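Local coordinates for protein PatF (Prochloron didemni, PDB 4BG2) that is a presumed prenyl transferase of the patellamide (cyanobactin) pathway, built as an antiparallel beta barrel ringed by helices, at residues G46-E51 with Y66-N71; N118-V123 with Y137-P142; F257-L262 with S291-F296; T277-A282 with F296-D301. One frame throughout, in Å; residues are numbered along the deposited sequence. Where two conformers were deposited one is given.

Interaction 1 (G46-E51 with Y66-N71)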
# COMPACT_ATOMS: atom_id res chain seq x y z
N GLY A 46 -14.66 10.62 -9.30
CA GLY A 46 -13.49 11.47 -9.51
C GLY A 46 -12.35 10.70 -10.14
O GLY A 46 -12.55 9.67 -10.75
N SER A 47 -11.14 11.20 -9.97
CA SER A 47 -9.97 10.59 -10.57
C SER A 47 -9.28 9.74 -9.51
O SER A 47 -9.09 10.18 -8.38
CB SER A 47 -9.03 11.69 -11.05
OG SER A 47 -7.89 11.14 -11.69
N CYS A 48 -8.90 8.52 -9.90
CA CYS A 48 -8.23 7.58 -9.03
C CYS A 48 -6.82 7.24 -9.49
O CYS A 48 -6.49 7.34 -10.67
CB CYS A 48 -9.03 6.28 -8.98
SG CYS A 48 -10.56 6.40 -8.02
N SER A 49 -6.00 6.84 -8.53
CA SER A 49 -4.75 6.18 -8.82
C SER A 49 -4.89 4.69 -8.51
O SER A 49 -5.57 4.30 -7.55
CB SER A 49 -3.59 6.82 -8.05
OG SER A 49 -3.37 6.12 -6.85
N VAL A 50 -4.32 3.85 -9.36
CA VAL A 50 -4.31 2.43 -9.14
C VAL A 50 -2.89 2.01 -8.91
O VAL A 50 -2.02 2.23 -9.77
CB VAL A 50 -4.86 1.64 -10.35
CG1 VAL A 50 -4.80 0.14 -10.08
CG2 VAL A 50 -6.28 2.08 -10.68
N GLU A 51 -2.62 1.46 -7.72
CA GLU A 51 -1.27 1.02 -7.37
C GLU A 51 -1.26 -0.49 -7.38
O GLU A 51 -1.79 -1.11 -6.46
CB GLU A 51 -0.83 1.52 -5.99
CG GLU A 51 0.67 1.31 -5.73
CD GLU A 51 1.20 2.03 -4.47
OE1 GLU A 51 0.42 2.19 -3.52
OE2 GLU A 51 2.40 2.40 -4.41
N TYR A 66 -3.70 -4.84 -5.60
CA TYR A 66 -4.05 -3.49 -5.99
C TYR A 66 -4.47 -2.64 -4.81
O TYR A 66 -5.21 -3.12 -3.91
CB TYR A 66 -5.25 -3.51 -6.92
CG TYR A 66 -5.10 -4.44 -8.08
CD1 TYR A 66 -4.41 -4.04 -9.22
CD2 TYR A 66 -5.66 -5.72 -8.07
CE1 TYR A 66 -4.27 -4.88 -10.30
CE2 TYR A 66 -5.54 -6.56 -9.16
CZ TYR A 66 -4.83 -6.13 -10.27
OH TYR A 66 -4.67 -6.94 -11.38
N GLU A 67 -4.05 -1.38 -4.82
CA GLU A 67 -4.62 -0.35 -3.96
C GLU A 67 -5.14 0.75 -4.88
O GLU A 67 -4.41 1.25 -5.73
CB GLU A 67 -3.57 0.28 -3.02
CG GLU A 67 -2.91 -0.59 -2.00
CD GLU A 67 -3.89 -1.38 -1.18
OE1 GLU A 67 -5.03 -0.87 -0.71
OE2 GLU A 67 -3.44 -2.51 -1.05
N VAL A 68 -6.40 1.15 -4.67
CA VAL A 68 -7.03 2.20 -5.43
C VAL A 68 -7.55 3.29 -4.50
O VAL A 68 -8.16 3.02 -3.45
CB VAL A 68 -8.18 1.62 -6.25
CG1 VAL A 68 -8.86 2.73 -7.07
CG2 VAL A 68 -7.67 0.53 -7.18
N CYS A 69 -7.32 4.54 -4.89
CA CYS A 69 -7.97 5.63 -4.18
C CYS A 69 -8.12 6.86 -5.04
O CYS A 69 -7.42 7.04 -6.04
CB CYS A 69 -7.21 5.99 -2.90
SG CYS A 69 -5.57 6.72 -3.18
N ASN A 70 -9.03 7.73 -4.61
CA ASN A 70 -9.21 9.02 -5.21
C ASN A 70 -7.95 9.84 -4.96
O ASN A 70 -7.40 9.83 -3.87
CB ASN A 70 -10.46 9.70 -4.64
CG ASN A 70 -10.68 11.06 -5.24
OD1 ASN A 70 -9.93 12.00 -4.96
ND2 ASN A 70 -11.68 11.18 -6.10
N ASN A 71 -7.48 10.51 -6.00
CA ASN A 71 -6.22 11.22 -5.94
C ASN A 71 -6.44 12.72 -6.08
O ASN A 71 -5.50 13.44 -6.32
CB ASN A 71 -5.24 10.68 -7.00
CG ASN A 71 -5.73 10.85 -8.44
OD1 ASN A 71 -6.56 11.72 -8.75
ND2 ASN A 71 -5.20 10.04 -9.33

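Interaction 2 (N118-V123 with Y137-P142)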
# COMPACT_ATOMS: atom_id res chain seq x y z
N ASN A 118 -7.82 10.44 2.96
CA ASN A 118 -8.71 9.40 2.45
C ASN A 118 -8.30 8.07 3.03
O ASN A 118 -7.30 7.97 3.75
CB ASN A 118 -8.68 9.33 0.92
CG ASN A 118 -7.33 8.88 0.35
OD1 ASN A 118 -6.64 8.02 0.90
ND2 ASN A 118 -7.00 9.41 -0.80
N ASN A 119 -9.08 7.07 2.69
CA ASN A 119 -8.62 5.69 2.74
C ASN A 119 -8.64 5.10 1.33
O ASN A 119 -9.34 5.60 0.47
CB ASN A 119 -9.46 4.86 3.70
CG ASN A 119 -10.90 4.71 3.23
OD1 ASN A 119 -11.76 5.56 3.51
ND2 ASN A 119 -11.16 3.64 2.50
N THR A 120 -7.83 4.08 1.11
CA THR A 120 -7.83 3.35 -0.14
C THR A 120 -8.79 2.17 -0.02
O THR A 120 -9.31 1.87 1.05
CB THR A 120 -6.44 2.73 -0.43
OG1 THR A 120 -6.12 1.82 0.60
CG2 THR A 120 -5.35 3.77 -0.47
N ILE A 121 -8.99 1.46 -1.12
CA ILE A 121 -9.45 0.10 -1.01
C ILE A 121 -8.53 -0.76 -1.85
O ILE A 121 -8.07 -0.37 -2.90
CB ILE A 121 -10.93 -0.11 -1.43
CG1 ILE A 121 -11.21 0.45 -2.80
CG2 ILE A 121 -11.88 0.52 -0.42
CD1 ILE A 121 -12.48 -0.08 -3.41
N GLY A 122 -8.34 -1.97 -1.39
CA GLY A 122 -7.45 -2.86 -2.04
C GLY A 122 -7.68 -4.28 -1.67
O GLY A 122 -8.32 -4.58 -0.66
N VAL A 123 -7.17 -5.16 -2.53
CA VAL A 123 -7.17 -6.58 -2.32
C VAL A 123 -5.79 -7.13 -2.67
O VAL A 123 -5.17 -6.71 -3.65
CB VAL A 123 -8.22 -7.33 -3.17
CG1 VAL A 123 -9.61 -7.01 -2.69
CG2 VAL A 123 -8.09 -7.03 -4.66
N TYR A 137 -5.60 1.33 3.38
CA TYR A 137 -4.65 2.28 3.89
C TYR A 137 -5.37 3.57 4.21
O TYR A 137 -6.19 4.03 3.43
CB TYR A 137 -3.55 2.55 2.85
CG TYR A 137 -2.58 1.42 2.67
CD1 TYR A 137 -1.63 1.14 3.66
CD2 TYR A 137 -2.57 0.64 1.51
CE1 TYR A 137 -0.71 0.12 3.51
CE2 TYR A 137 -1.64 -0.40 1.36
CZ TYR A 137 -0.72 -0.64 2.37
OH TYR A 137 0.20 -1.64 2.26
N ILE A 138 -5.02 4.17 5.35
CA ILE A 138 -5.45 5.51 5.68
C ILE A 138 -4.29 6.45 5.37
O ILE A 138 -3.19 6.29 5.90
CB ILE A 138 -5.77 5.63 7.19
CG1 ILE A 138 -6.71 4.52 7.66
CG2 ILE A 138 -6.30 7.02 7.55
CD1 ILE A 138 -8.09 4.60 7.10
N HIS A 139 -4.53 7.45 4.53
CA HIS A 139 -3.53 8.46 4.22
C HIS A 139 -3.79 9.74 5.01
O HIS A 139 -4.84 10.34 4.90
CB HIS A 139 -3.52 8.77 2.74
CG HIS A 139 -3.01 7.64 1.92
ND1 HIS A 139 -1.68 7.29 1.90
CD2 HIS A 139 -3.64 6.76 1.11
CE1 HIS A 139 -1.51 6.26 1.09
NE2 HIS A 139 -2.69 5.91 0.62
N ILE A 140 -2.80 10.11 5.82
CA ILE A 140 -2.90 11.20 6.77
C ILE A 140 -2.33 12.45 6.13
O ILE A 140 -1.41 12.36 5.33
CB ILE A 140 -2.12 10.83 8.05
CG1 ILE A 140 -2.70 9.55 8.66
CG2 ILE A 140 -2.15 11.96 9.06
CD1 ILE A 140 -1.75 8.87 9.62
N LYS A 141 -2.88 13.62 6.48
CA LYS A 141 -2.38 14.89 5.94
C LYS A 141 -0.99 15.12 6.50
O LYS A 141 -0.80 15.06 7.72
CB LYS A 141 -3.31 16.05 6.30
CG LYS A 141 -4.66 15.97 5.60
CD LYS A 141 -5.48 17.23 5.83
CE LYS A 141 -6.84 17.11 5.15
NZ LYS A 141 -7.77 18.18 5.62
N PRO A 142 0.00 15.36 5.63
CA PRO A 142 1.39 15.53 6.09
C PRO A 142 1.65 16.69 7.03
O PRO A 142 2.54 16.59 7.87
CB PRO A 142 2.17 15.74 4.80
CG PRO A 142 1.40 14.96 3.80
CD PRO A 142 -0.04 15.20 4.17

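Interaction 3 (F257-L262 with S291-F296)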
# COMPACT_ATOMS: atom_id res chain seq x y z
N PHE A 257 19.03 -0.93 -6.82
CA PHE A 257 18.61 -2.28 -6.53
C PHE A 257 19.07 -3.23 -7.63
O PHE A 257 19.09 -2.86 -8.80
CB PHE A 257 17.07 -2.34 -6.46
CG PHE A 257 16.47 -1.37 -5.47
CD1 PHE A 257 16.43 -1.68 -4.12
CD2 PHE A 257 15.95 -0.15 -5.89
CE1 PHE A 257 15.87 -0.80 -3.22
CE2 PHE A 257 15.40 0.74 -4.98
CZ PHE A 257 15.36 0.41 -3.64
N THR A 258 19.41 -4.46 -7.24
CA THR A 258 19.64 -5.57 -8.16
C THR A 258 18.61 -6.64 -7.87
O THR A 258 18.44 -7.04 -6.72
CB THR A 258 21.06 -6.15 -7.96
OG1 THR A 258 22.01 -5.09 -8.08
CG2 THR A 258 21.37 -7.23 -8.99
N PHE A 259 17.92 -7.10 -8.91
CA PHE A 259 16.79 -8.00 -8.73
C PHE A 259 17.14 -9.41 -9.16
O PHE A 259 18.02 -9.62 -10.01
CB PHE A 259 15.61 -7.54 -9.59
CG PHE A 259 15.15 -6.13 -9.32
CD1 PHE A 259 14.44 -5.82 -8.18
CD2 PHE A 259 15.39 -5.11 -10.25
CE1 PHE A 259 14.00 -4.52 -7.94
CE2 PHE A 259 14.95 -3.81 -10.02
CZ PHE A 259 14.25 -3.52 -8.86
N ASN A 260 16.43 -10.38 -8.59
CA ASN A 260 16.38 -11.71 -9.16
C ASN A 260 15.66 -11.62 -10.51
O ASN A 260 15.27 -10.54 -10.94
CB ASN A 260 15.75 -12.72 -8.20
CG ASN A 260 14.27 -12.47 -7.96
OD1 ASN A 260 13.67 -11.57 -8.54
ND2 ASN A 260 13.66 -13.32 -7.15
N SER A 261 15.50 -12.74 -11.20
CA SER A 261 14.94 -12.72 -12.55
C SER A 261 13.51 -12.17 -12.61
O SER A 261 13.17 -11.38 -13.51
CB SER A 261 14.97 -14.14 -13.10
OG SER A 261 14.19 -14.22 -14.26
N LEU A 262 12.68 -12.57 -11.66
CA LEU A 262 11.32 -12.06 -11.59
C LEU A 262 11.25 -10.54 -11.42
O LEU A 262 10.36 -9.90 -11.96
CB LEU A 262 10.54 -12.76 -10.49
CG LEU A 262 10.01 -14.16 -10.81
CD1 LEU A 262 9.30 -14.73 -9.60
CD2 LEU A 262 9.08 -14.12 -12.02
N SER A 291 23.14 -9.85 -2.19
CA SER A 291 23.65 -9.41 -3.50
C SER A 291 22.51 -9.15 -4.51
O SER A 291 22.62 -8.32 -5.42
CB SER A 291 24.65 -10.43 -4.07
OG SER A 291 24.01 -11.64 -4.46
N ARG A 292 21.41 -9.87 -4.33
CA ARG A 292 20.30 -9.80 -5.24
C ARG A 292 19.00 -9.89 -4.44
O ARG A 292 18.92 -10.67 -3.47
CB ARG A 292 20.45 -10.98 -6.19
CG ARG A 292 19.63 -10.94 -7.46
CD ARG A 292 20.00 -12.13 -8.33
NE ARG A 292 21.30 -11.91 -8.97
CZ ARG A 292 21.51 -11.13 -10.03
NH1 ARG A 292 20.50 -10.49 -10.62
NH2 ARG A 292 22.74 -10.98 -10.52
N LEU A 293 18.01 -9.09 -4.81
CA LEU A 293 16.72 -9.12 -4.14
C LEU A 293 15.94 -10.34 -4.59
O LEU A 293 15.67 -10.50 -5.78
CB LEU A 293 15.91 -7.85 -4.42
CG LEU A 293 16.45 -6.55 -3.85
CD1 LEU A 293 15.40 -5.46 -4.01
CD2 LEU A 293 16.87 -6.70 -2.39
N GLU A 294 15.61 -11.21 -3.63
CA GLU A 294 14.83 -12.42 -3.88
C GLU A 294 13.43 -12.30 -3.26
O GLU A 294 12.47 -12.91 -3.76
CB GLU A 294 15.56 -13.63 -3.29
CG GLU A 294 16.85 -14.00 -4.03
CD GLU A 294 16.65 -14.91 -5.27
OE1 GLU A 294 15.50 -15.29 -5.65
OE2 GLU A 294 17.67 -15.25 -5.89
N ASN A 295 13.33 -11.55 -2.16
CA ASN A 295 12.11 -11.42 -1.40
C ASN A 295 11.78 -9.95 -1.23
O ASN A 295 12.46 -9.23 -0.49
CB ASN A 295 12.28 -12.10 -0.05
CG ASN A 295 12.56 -13.58 -0.18
OD1 ASN A 295 11.71 -14.34 -0.60
ND2 ASN A 295 13.78 -13.99 0.17
N PHE A 296 10.75 -9.50 -1.93
CA PHE A 296 10.42 -8.08 -2.00
C PHE A 296 9.08 -7.90 -2.67
O PHE A 296 8.54 -8.82 -3.27
CB PHE A 296 11.49 -7.28 -2.79
CG PHE A 296 11.62 -7.71 -4.22
CD1 PHE A 296 12.39 -8.82 -4.56
CD2 PHE A 296 10.97 -7.01 -5.23
CE1 PHE A 296 12.50 -9.23 -5.87
CE2 PHE A 296 11.06 -7.43 -6.55
CZ PHE A 296 11.85 -8.53 -6.87

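Interaction 4 (T277-A282 with F296-D301)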
# COMPACT_ATOMS: atom_id res chain seq x y z
N THR A 277 3.28 7.03 -12.71
CA THR A 277 3.73 8.25 -12.04
C THR A 277 4.84 7.98 -11.02
O THR A 277 5.66 8.84 -10.77
CB THR A 277 2.57 8.94 -11.30
OG1 THR A 277 1.95 8.00 -10.41
CG2 THR A 277 1.55 9.45 -12.28
N ASP A 278 4.86 6.77 -10.46
CA ASP A 278 5.85 6.39 -9.47
C ASP A 278 5.88 4.88 -9.28
O ASP A 278 4.90 4.18 -9.57
CB ASP A 278 5.57 7.10 -8.13
CG ASP A 278 4.18 6.81 -7.60
OD1 ASP A 278 4.02 5.78 -6.90
OD2 ASP A 278 3.23 7.59 -7.85
N VAL A 279 7.00 4.40 -8.75
CA VAL A 279 7.22 3.00 -8.40
C VAL A 279 7.76 2.96 -7.00
O VAL A 279 8.21 3.97 -6.48
CB VAL A 279 8.18 2.28 -9.36
CG1 VAL A 279 7.61 2.35 -10.76
CG2 VAL A 279 9.58 2.91 -9.36
N ALA A 280 7.68 1.80 -6.37
CA ALA A 280 8.26 1.62 -5.06
C ALA A 280 8.71 0.20 -4.89
O ALA A 280 8.04 -0.73 -5.33
CB ALA A 280 7.28 2.01 -3.96
N ILE A 281 9.84 0.04 -4.24
CA ILE A 281 10.29 -1.24 -3.82
C ILE A 281 10.10 -1.35 -2.31
O ILE A 281 10.53 -0.49 -1.57
CB ILE A 281 11.77 -1.46 -4.16
CG1 ILE A 281 11.98 -1.28 -5.66
CG2 ILE A 281 12.23 -2.85 -3.71
CD1 ILE A 281 11.20 -2.26 -6.52
N ALA A 282 9.48 -2.45 -1.89
CA ALA A 282 9.28 -2.74 -0.47
C ALA A 282 10.10 -3.96 -0.13
O ALA A 282 9.94 -5.02 -0.77
CB ALA A 282 7.80 -2.96 -0.17
N PHE A 296 10.75 -9.50 -1.93
CA PHE A 296 10.42 -8.08 -2.00
C PHE A 296 9.08 -7.90 -2.67
O PHE A 296 8.54 -8.82 -3.27
CB PHE A 296 11.49 -7.28 -2.79
CG PHE A 296 11.62 -7.71 -4.22
CD1 PHE A 296 12.39 -8.82 -4.56
CD2 PHE A 296 10.97 -7.01 -5.23
CE1 PHE A 296 12.50 -9.23 -5.87
CE2 PHE A 296 11.06 -7.43 -6.55
CZ PHE A 296 11.85 -8.53 -6.87
N CYS A 297 8.57 -6.68 -2.57
CA CYS A 297 7.37 -6.27 -3.29
C CYS A 297 7.69 -5.11 -4.20
O CYS A 297 8.40 -4.21 -3.80
CB CYS A 297 6.30 -5.82 -2.31
SG CYS A 297 5.47 -7.19 -1.54
N PHE A 298 7.16 -5.15 -5.41
CA PHE A 298 7.39 -4.11 -6.41
C PHE A 298 6.02 -3.46 -6.75
O PHE A 298 5.13 -4.11 -7.27
CB PHE A 298 8.00 -4.80 -7.62
CG PHE A 298 8.65 -3.87 -8.61
CD1 PHE A 298 8.00 -2.75 -9.09
CD2 PHE A 298 9.90 -4.19 -9.12
CE1 PHE A 298 8.61 -1.91 -10.03
CE2 PHE A 298 10.51 -3.37 -10.07
CZ PHE A 298 9.87 -2.22 -10.52
N TYR A 299 5.92 -2.16 -6.51
CA TYR A 299 4.68 -1.40 -6.66
C TYR A 299 4.87 -0.45 -7.83
O TYR A 299 5.96 0.07 -8.01
CB TYR A 299 4.43 -0.58 -5.39
CG TYR A 299 4.02 -1.38 -4.20
CD1 TYR A 299 4.94 -1.97 -3.35
CD2 TYR A 299 2.65 -1.58 -3.93
CE1 TYR A 299 4.51 -2.73 -2.24
CE2 TYR A 299 2.23 -2.32 -2.83
CZ TYR A 299 3.15 -2.88 -2.00
OH TYR A 299 2.68 -3.64 -0.94
N TYR A 300 3.83 -0.23 -8.62
CA TYR A 300 3.80 0.85 -9.58
C TYR A 300 2.41 1.48 -9.56
O TYR A 300 1.41 0.78 -9.35
CB TYR A 300 4.23 0.37 -10.97
CG TYR A 300 3.31 -0.62 -11.63
CD1 TYR A 300 3.44 -1.97 -11.39
CD2 TYR A 300 2.33 -0.20 -12.51
CE1 TYR A 300 2.61 -2.89 -12.01
CE2 TYR A 300 1.51 -1.11 -13.14
CZ TYR A 300 1.64 -2.45 -12.87
OH TYR A 300 0.79 -3.34 -13.48
N ASP A 301 2.36 2.79 -9.81
CA ASP A 301 1.18 3.62 -9.64
C ASP A 301 0.80 4.24 -10.97
O ASP A 301 1.66 4.83 -11.65
CB ASP A 301 1.48 4.70 -8.60
CG ASP A 301 0.24 5.51 -8.17
OD1 ASP A 301 -0.91 5.06 -8.35
OD2 ASP A 301 0.44 6.62 -7.61

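Interaction 1 (G46-E51 with Y66-N71)
Asn71 folds its carboxamide back over the Ser47-Cys48 peptide at the open end of the hairpin formed by strands 48-57 and 60-70. Its CB lies 4.1 Å from Ser47 O, and CG sits between the backbone N and the carbonyl carbon (chi1 62°), 3.4 Å from the same oxygen. OD1 lies 3.0 Å from Ser47 O, two acceptors without a bond, and 3.3 Å from Ser47 OG, a hydroxyl bonded to Asp304. ND2 rests against Cys48 C at 3.2 Å, packing without a hydrogen bond. The backbone Asn71 N donates a nearly straight bond (169°) to Ser47 O. An alanine here would keep that backbone bond but would probably open a gap beside the Ser47-Cys48 peptide.

Paired backbone bonds join Ser49 to Cys69 and Glu51 to Glu67, with Glu51 N 2.7 Å from Glu67 O. Val50 and Val68 lie side by side, CG2 to CG2 at 4.1 Å, on the face packed by helices 3-25 and 34-42. The other face carries Glu51, bonded to Tyr246, and Glu67, bonded to His124 and Thr120. Backbone bonds thus hold the strands together; one face is apolar, the other polar with both carboxylates.

Interaction 2 (N118-V123 with Y137-P142)
Thr120 lays its methyl CG2 against the rim of the His139 imidazole, 3.6 Å from NE2 and near the ring plane, the two side chains crossing at about a right angle. Its hydroxyl does different work. With OG1 set between the backbone N and the carbonyl carbon (chi1 61°), the oxygen accepts Tyr137 N at 2.9 Å and also bonds to Glu67 of the adjoining strand. This side-chain oxygen takes the amide of the facing strand just where strand 116-124 is interrupted, and Thr120 O turns instead to Asn119 ND2, which approaches from above the carbonyl plane. In the other direction Thr120 N donates to Tyr137 O at 2.8 Å, in the carbonyl plane.

Two residues earlier, at the hydrogen-bonded pair Asn118-His139, His139 N bonds to Asn118 O and the two side chains run side by side, with amide and ring planes 82° apart. Asn118 OD1 touches the imidazole edge in its plane, 3.3 Å from CD2; this buried oxygen finds no hydrogen-bond partner in the model. On the opposite face of the sheet, Asn119 CB packs on Ile138 CD1 at 3.7 Å, while the amide oxygen of Asn119 is held by Ser79.

The contact belongs to the hairpin of strands 116-124 and 133-140. Helix 79-91 lies against Asn119, helix 34-42 meets Ile121 a little farther on, and strand 173-181 flanks 133-140 through Val175, Ile176 and Phe178, while strand 60-70 flanks 116-124 through Val68.

Interaction 3 (F257-L262 with S291-F296)
Asn260, the N-cap of helix 261-272, lies across the run leading into strand 295-303, and a single backbone bridge between Phe259 and Leu293 joins the two segments at one end of the beta barrel. The touching parts run in directions 84° apart, consistent with a single bridge and no longer pairing.

Two backbone bonds make the bridge. Leu293 N donates to Thr258 O at 2.8 Å, and Leu293 O receives Asn260 N at 2.9 Å.

Polar side chains add two more bonds. Arg292 bends at chi3, and its NH1 reaches Phe259 O at 2.7 Å; the oxygen lies at the edge of the guanidinium, although the bond is bent to 141°. Thr258 CG2 rests over one face of the same guanidinium, displaced toward its rim. Asn260 ND2 donates almost straight to Glu294 OE1 at 3.1 Å, meeting the carboxylate from above its plane, the two flat groups being nearly perpendicular.

Apolar contacts lie on the side facing strand 276-284. Leu293 CD1 touches Phe257 CD1 at 3.9 Å, and both residues also pack on Ile281 of that strand. The Phe259 and Phe296 rings meet obliquely, their centroids 5.7 Å apart and their planes inclined by 41°, with Phe259 CD1 closest to Phe296 CZ.

Asn260 also ties these groups together: its OD1, which caps the helix by bonding to Gly263 N, lies in the plane of the Phe296 ring at the edge, 3.7 Å from CE1.

Interaction 4 (T277-A282 with F296-D301)
Ile281 sets its CD1 over one face of the Phe298 ring, 3.7 Å from the centroid and displaced toward the rim, a CH-pi contact. The fold of the isoleucine chain explains it: chi2 of -61° turns CD1 back toward the neighbouring strand, while Phe298 holds CG anti to its backbone N (chi1 -164°), which starts its ring off toward that methyl. On the same face, Val279 CG1 touches Tyr300 CB at 3.9 Å, and the Tyr300 ring leads away, its OH bonded to His22.

The other face carries small residues beside one large ring. Ala282 CB lies 3.9 Å from Cys297 CB and also meets Tyr299 CE1 at the ring edge, and Ala280 O lies in the plane of that ring at its edge. Backbone bonds are paired here, Ala282 N standing 2.8 Å from Cys297 O and Tyr299 N bonding to Ala280 O.

Toward residue 301 two carboxylates crowd together. Asp278 OD2 lies 3.0 Å from Asp301 OD2 without a hydrogen bond between them, a close pair of like charges that would be expected to repel each other if both are ionised. Thr277 OG1 donates to Asp278 OD2, whereas Asp301 is bonded to Trp303 and Ser49. An alanine in place of Asp278 would probably leave the Thr277 hydroxyl without this acceptor and open a gap beside Asp301 CB.

In the barrel, strand 242-247 flanks 276-284 and strand 48-57 flanks 295-303, while helix 261-272 packs on Phe298 and Tyr300 through Ile266 and Cys270.

Overall arrangement
All four contacts belong to one ten-stranded antiparallel barrel, consistent with the ABBA fold of prenyl transferases. In relatives of this fold the barrel interior houses the active site; no ligand or catalytic residue is assigned here. Interactions 1 and 2 lie on adjacent hairpins, their centres about 10 Å apart, and Val68 N to Ile121 O (2.9 Å) is a probable hydrogen bond between them. Interaction 4 meets interaction 1 where strands 295-303 and 48-57 close the barrel, with centres about 14 Å apart. Interaction 3 shares Phe296 with interaction 4, centres about 13 Å apart, its Phe259 packing on Ile281 and Phe298. Interactions 2 and 3 are farthest apart (centres about 28 Å).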